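Local coordinates for dehydroquinate synthase (Thermus thermophilus, PDB 1UJN), which probably catalyses the conversion of 3-deoxy-D-arabino-heptulosonate 7-phosphate to 3-dehydroquinate and phosphate in chorismate biosynthesis, using NAD and a divalent metal ion, at residues Leu67-Tyr70 with Gly71-Ser75; Ala105-Leu108 with Arg109-Tyr113. All coordinates share one frame; numbering follows the deposited sequence.

Interaction 1: Leu67-Tyr70 with Gly71-Ser75; sequences LEVY and GKVLS
In the first two turns of the alpha-helix 67-80, Tyr70 and Leu74 meet one turn apart in an i to i+4 side-chain contact. Leu74 CD1 lies over one face of the phenol ring in a CH-pi contact, 3.5 Å from the ring centroid and 16° off the ring normal. Its nearest ring atom is Tyr70 CZ at 3.4 Å, so the methyl sits toward the hydroxyl-bearing end. With CG anti to the backbone N (chi1 170°), the side chain of Tyr70 projects outward from the helix, presenting one ring face to Leu74 CD1. In the backbone, Leu74 N donates to Tyr70 O over 3.0 Å, nearly straight at 167°. Val73 N makes the equivalent bond to Val69 O at 2.9 Å, and Val69 CG1 approaches Val73 CG2 at 4.1 Å. The ring also stacks with Phe102, and its hydroxyl is hydrogen-bonded to Thr106 OG1, both on helix 94-106. A leucine in place of Tyr70 would probably deprive the Leu74 methyl of its aromatic face and Thr106 OG1 of a hydrogen-bonding partner. The contact thus combines an apolar ring face with a polar tip: a buried side chain packs within its own helix while the next satisfies its hydroxyl.

Interaction 2: Ala105-Leu108 with Arg109-Tyr113; sequences ATYL and RGVAY
Tyr107 O accepts the shortest hydrogen bond of this turn, from Gly110 N at 2.8 Å, with the donor standing above the carbonyl plane. One residue earlier, Arg109 N donates to Thr106 O at 3.0 Å, again from above the plane. The two bonds close overlapping beta turns, type II from Thr106 to Arg109 and type I' from Tyr107 to Gly110. Leu108 and Arg109 both take left-handed backbone angles, and at Gly110 (phi 125°, psi 119°) a CB would press against the preceding carbonyl oxygen. Val111 CG1 reaches the edge of the Tyr107 ring, 4.0 Å from CD2, and lies 3.7 Å from Tyr107 O; CG1 is turned there by being anti to the carbonyl carbon of Val111 (chi1 -62°). A water bridges the turn to the guanidinium group, donating to Leu108 O at 2.9 Å and accepting from Arg109 NH1 at 3.1 Å. Arg109 NE instead bonds to Thr132 O of the second subunit, so the extended arginine chain ties the turn to the dimer partner. This is the tight helix-to-strand connection of a beta-alpha-beta unit, leading from helix 94-106 into strand 112-117 of the central sheet.

How the interactions relate
Both interactions are local and partly buried, and both touch the second subunit. Interaction 1 is regular helix with an exposed side, Glu68 and Lys72, besides buried Tyr70, Val73 and Leu74; no touching residue of interaction 2 is exposed in the dimer. Interaction 2 is the end of a helix followed by two overlapping beta turns, where two turn bonds and a bridging water join residues and the one apolar side-chain pair is Tyr107 with Val111. Besides the hydroxyl pair of Tyr70 and Thr106, they meet where Leu74 CD2 packs on Tyr107 CB at 3.9 Å. Helix 67-80 is thereby fastened to the end of helix 94-106. Across the dimer, Leu74 packs on Val143 and Tyr107 on Leu142 of the second subunit.

Interaction 1: Leu67-Tyr70 with Gly71-Ser75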
ATOM      1  N   LEU A  67       1.103  11.288   9.545  1.00 26.51           N
ATOM      2  CA  LEU A  67       1.915  11.396   8.339  1.00 25.84           C
ATOM      3  C   LEU A  67       3.341  11.795   8.690  1.00 25.26           C
ATOM      4  O   LEU A  67       4.294  11.363   8.045  1.00 21.69           O
ATOM      5  CB  LEU A  67       1.313  12.432   7.383  1.00 26.19           C
ATOM      6  CG  LEU A  67       0.056  12.023   6.611  1.00 27.50           C
ATOM      7  CD1 LEU A  67      -0.625  13.254   6.021  1.00 27.44           C
ATOM      8  CD2 LEU A  67       0.439  11.037   5.517  1.00 27.62           C
ATOM      9  N   GLU A  68       3.487  12.618   9.722  1.00 25.99           N
ATOM     10  CA  GLU A  68       4.809  13.063  10.128  1.00 28.19           C
ATOM     11  C   GLU A  68       5.677  11.918  10.641  1.00 25.68           C
ATOM     12  O   GLU A  68       6.836  11.787  10.248  1.00 24.63           O
ATOM     13  CB  GLU A  68       4.704  14.144  11.208  1.00 33.93           C
ATOM     14  CG  GLU A  68       6.052  14.720  11.598  1.00 42.22           C
ATOM     15  CD  GLU A  68       6.830  15.234  10.396  1.00 46.72           C
ATOM     16  OE1 GLU A  68       6.416  16.259   9.812  1.00 49.86           O
ATOM     17  OE2 GLU A  68       7.849  14.603  10.030  1.00 51.31           O
ATOM     18  N   VAL A  69       5.121  11.087  11.514  1.00 26.32           N
ATOM     19  CA  VAL A  69       5.888   9.972  12.063  1.00 24.74           C
ATOM     20  C   VAL A  69       6.154   8.933  10.973  1.00 25.10           C
ATOM     21  O   VAL A  69       7.219   8.314  10.931  1.00 24.09           O
ATOM     22  CB  VAL A  69       5.145   9.325  13.246  1.00 26.71           C
ATOM     23  CG1 VAL A  69       5.940   8.154  13.795  1.00 25.86           C
ATOM     24  CG2 VAL A  69       4.932  10.360  14.337  1.00 28.46           C
ATOM     25  N   TYR A  70       5.177   8.763  10.088  1.00 24.03           N
ATOM     26  CA  TYR A  70       5.273   7.828   8.972  1.00 22.07           C
ATOM     27  C   TYR A  70       6.471   8.218   8.101  1.00 22.47           C
ATOM     28  O   TYR A  70       7.321   7.385   7.765  1.00 21.02           O
ATOM     29  CB  TYR A  70       3.964   7.887   8.172  1.00 20.69           C
ATOM     30  CG  TYR A  70       3.947   7.157   6.839  1.00 18.91           C
ATOM     31  CD1 TYR A  70       4.048   5.765   6.771  1.00 21.00           C
ATOM     32  CD2 TYR A  70       3.788   7.860   5.649  1.00 22.13           C
ATOM     33  CE1 TYR A  70       3.989   5.097   5.538  1.00 20.45           C
ATOM     34  CE2 TYR A  70       3.724   7.200   4.407  1.00 20.67           C
ATOM     35  CZ  TYR A  70       3.825   5.824   4.363  1.00 21.32           C
ATOM     36  OH  TYR A  70       3.760   5.181   3.144  1.00 20.74           O
ATOM     37  N   GLY A  71       6.539   9.498   7.747  1.00 23.38           N
ATOM     38  CA  GLY A  71       7.633   9.977   6.931  1.00 23.22           C
ATOM     39  C   GLY A  71       8.966   9.837   7.635  1.00 24.59           C
ATOM     40  O   GLY A  71       9.969   9.501   7.011  1.00 22.45           O
ATOM     41  N   LYS A  72       8.974  10.090   8.941  1.00 24.76           N
ATOM     42  CA  LYS A  72      10.197   9.990   9.733  1.00 26.60           C
ATOM     43  C   LYS A  72      10.738   8.566   9.738  1.00 24.62           C
ATOM     44  O   LYS A  72      11.930   8.349   9.532  1.00 23.90           O
ATOM     45  CB  LYS A  72       9.942  10.438  11.176  1.00 28.60           C
ATOM     46  CG  LYS A  72      11.218  10.618  11.990  1.00 34.56           C
ATOM     47  CD  LYS A  72      10.928  11.236  13.354  1.00 38.39           C
ATOM     48  CE  LYS A  72      10.396  10.204  14.330  1.00 39.38           C
ATOM     49  NZ  LYS A  72      11.512   9.437  14.955  1.00 42.26           N
ATOM     50  N   VAL A  73       9.860   7.595   9.968  1.00 22.66           N
ATOM     51  CA  VAL A  73      10.286   6.200   9.994  1.00 21.64           C
ATOM     52  C   VAL A  73      10.802   5.765   8.626  1.00 20.92           C
ATOM     53  O   VAL A  73      11.832   5.103   8.527  1.00 21.94           O
ATOM     54  CB  VAL A  73       9.135   5.266  10.444  1.00 20.86           C
ATOM     55  CG1 VAL A  73       9.626   3.817  10.487  1.00 23.23           C
ATOM     56  CG2 VAL A  73       8.632   5.693  11.824  1.00 21.59           C
ATOM     57  N   LEU A  74      10.096   6.139   7.563  1.00 21.12           N
ATOM     58  CA  LEU A  74      10.536   5.773   6.220  1.00 20.64           C
ATOM     59  C   LEU A  74      11.931   6.332   5.904  1.00 21.37           C
ATOM     60  O   LEU A  74      12.787   5.626   5.371  1.00 20.98           O
ATOM     61  CB  LEU A  74       9.517   6.260   5.185  1.00 20.07           C
ATOM     62  CG  LEU A  74       8.173   5.520   5.193  1.00 18.77           C
ATOM     63  CD1 LEU A  74       7.145   6.329   4.415  1.00 19.43           C
ATOM     64  CD2 LEU A  74       8.336   4.124   4.581  1.00 20.82           C
ATOM     65  N   SER A  75      12.164   7.598   6.229  1.00 23.73           N
ATOM     66  CA  SER A  75      13.468   8.199   5.967  1.00 24.62           C
ATOM     67  C   SER A  75      14.548   7.546   6.820  1.00 25.10           C
ATOM     68  O   SER A  75      15.705   7.441   6.405  1.00 26.50           O
ATOM     69  CB  SER A  75      13.421   9.703   6.229  1.00 24.51           C
ATOM     70  OG  SER A  75      12.727  10.362   5.183  1.00 28.11           O
TER

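Interaction 2: Ala105-Leu108 with Arg109-Tyr113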
ATOM      1  N   ALA A 105       4.434  -2.063   4.720  1.00 14.80           N
ATOM      2  CA  ALA A 105       3.640  -2.261   3.517  1.00 16.28           C
ATOM      3  C   ALA A 105       4.042  -1.357   2.365  1.00 17.71           C
ATOM      4  O   ALA A 105       3.830  -1.710   1.207  1.00 17.33           O
ATOM      5  CB  ALA A 105       2.156  -2.051   3.825  1.00 15.83           C
ATOM      6  N   THR A 106       4.647  -0.214   2.673  1.00 17.36           N
ATOM      7  CA  THR A 106       4.985   0.741   1.633  1.00 19.12           C
ATOM      8  C   THR A 106       6.449   1.057   1.385  1.00 18.52           C
ATOM      9  O   THR A 106       6.782   1.601   0.333  1.00 17.19           O
ATOM     10  CB  THR A 106       4.224   2.055   1.877  1.00 18.29           C
ATOM     11  OG1 THR A 106       4.571   2.573   3.168  1.00 17.48           O
ATOM     12  CG2 THR A 106       2.704   1.799   1.825  1.00 16.40           C
ATOM     13  N   TYR A 107       7.321   0.738   2.337  1.00 17.25           N
ATOM     14  CA  TYR A 107       8.748   0.992   2.152  1.00 17.37           C
ATOM     15  C   TYR A 107       9.195   0.102   0.991  1.00 18.54           C
ATOM     16  O   TYR A 107       9.022  -1.117   1.045  1.00 17.46           O
ATOM     17  CB  TYR A 107       9.533   0.636   3.423  1.00 18.52           C
ATOM     18  CG  TYR A 107      11.030   0.866   3.293  1.00 19.29           C
ATOM     19  CD1 TYR A 107      11.540   2.145   3.081  1.00 21.03           C
ATOM     20  CD2 TYR A 107      11.929  -0.202   3.342  1.00 18.90           C
ATOM     21  CE1 TYR A 107      12.909   2.360   2.916  1.00 20.03           C
ATOM     22  CE2 TYR A 107      13.305   0.003   3.178  1.00 21.47           C
ATOM     23  CZ  TYR A 107      13.783   1.289   2.963  1.00 22.52           C
ATOM     24  OH  TYR A 107      15.135   1.509   2.793  1.00 23.59           O
ATOM     25  N   LEU A 108       9.755   0.715  -0.053  1.00 19.00           N
ATOM     26  CA  LEU A 108      10.201  -0.006  -1.251  1.00 19.61           C
ATOM     27  C   LEU A 108       9.064  -0.853  -1.830  1.00 17.50           C
ATOM     28  O   LEU A 108       9.287  -1.877  -2.467  1.00 18.52           O
ATOM     29  CB  LEU A 108      11.412  -0.889  -0.925  1.00 21.21           C
ATOM     30  CG  LEU A 108      12.634  -0.139  -0.380  1.00 21.82           C
ATOM     31  CD1 LEU A 108      13.751  -1.121  -0.066  1.00 20.96           C
ATOM     32  CD2 LEU A 108      13.093   0.898  -1.397  1.00 24.64           C
ATOM     33  N   ARG A 109       7.841  -0.386  -1.604  1.00 18.62           N
ATOM     34  CA  ARG A 109       6.615  -1.029  -2.056  1.00 17.73           C
ATOM     35  C   ARG A 109       6.299  -2.314  -1.297  1.00 18.51           C
ATOM     36  O   ARG A 109       5.513  -3.141  -1.760  1.00 19.78           O
ATOM     37  CB  ARG A 109       6.637  -1.293  -3.576  1.00 17.93           C
ATOM     38  CG  ARG A 109       6.894  -0.040  -4.414  1.00 20.83           C
ATOM     39  CD  ARG A 109       6.432  -0.215  -5.858  1.00 22.01           C
ATOM     40  NE  ARG A 109       6.752   0.951  -6.677  1.00 23.59           N
ATOM     41  CZ  ARG A 109       7.891   1.112  -7.344  1.00 25.99           C
ATOM     42  NH1 ARG A 109       8.835   0.176  -7.295  1.00 23.25           N
ATOM     43  NH2 ARG A 109       8.084   2.211  -8.067  1.00 25.73           N
ATOM     44  N   GLY A 110       6.912  -2.477  -0.129  1.00 18.37           N
ATOM     45  CA  GLY A 110       6.607  -3.638   0.682  1.00 17.83           C
ATOM     46  C   GLY A 110       7.727  -4.549   1.125  1.00 17.44           C
ATOM     47  O   GLY A 110       8.421  -5.139   0.303  1.00 18.63           O
ATOM     48  N   VAL A 111       7.889  -4.662   2.441  1.00 17.43           N
ATOM     49  CA  VAL A 111       8.882  -5.546   3.034  1.00 17.88           C
ATOM     50  C   VAL A 111       8.191  -6.334   4.143  1.00 17.38           C
ATOM     51  O   VAL A 111       7.127  -5.948   4.634  1.00 17.37           O
ATOM     52  CB  VAL A 111      10.078  -4.776   3.639  1.00 18.25           C
ATOM     53  CG1 VAL A 111      10.813  -4.003   2.535  1.00 16.56           C
ATOM     54  CG2 VAL A 111       9.595  -3.826   4.744  1.00 17.01           C
ATOM     55  N   ALA A 112       8.793  -7.444   4.533  1.00 18.32           N
ATOM     56  CA  ALA A 112       8.218  -8.278   5.582  1.00 16.93           C
ATOM     57  C   ALA A 112       8.312  -7.609   6.946  1.00 18.24           C
ATOM     58  O   ALA A 112       9.193  -6.780   7.187  1.00 16.75           O
ATOM     59  CB  ALA A 112       8.946  -9.619   5.622  1.00 19.22           C
ATOM     60  N   TYR A 113       7.377  -7.933   7.831  1.00 19.09           N
ATOM     61  CA  TYR A 113       7.456  -7.407   9.183  1.00 17.60           C
ATOM     62  C   TYR A 113       6.999  -8.459  10.178  1.00 17.46           C
ATOM     63  O   TYR A 113       6.200  -9.342   9.846  1.00 16.72           O
ATOM     64  CB  TYR A 113       6.668  -6.099   9.356  1.00 17.26           C
ATOM     65  CG  TYR A 113       5.166  -6.206   9.442  1.00 18.48           C
ATOM     66  CD1 TYR A 113       4.390  -6.361   8.302  1.00 18.97           C
ATOM     67  CD2 TYR A 113       4.520  -6.077  10.668  1.00 19.16           C
ATOM     68  CE1 TYR A 113       2.997  -6.372   8.379  1.00 21.15           C
ATOM     69  CE2 TYR A 113       3.128  -6.091  10.756  1.00 19.80           C
ATOM     70  CZ  TYR A 113       2.378  -6.231   9.612  1.00 19.80           C
ATOM     71  OH  TYR A 113       1.002  -6.193   9.693  1.00 22.18           O
TER
HETATM   72  O   HOH W   1       9.709  -1.999  -5.324  1.00 41.14           O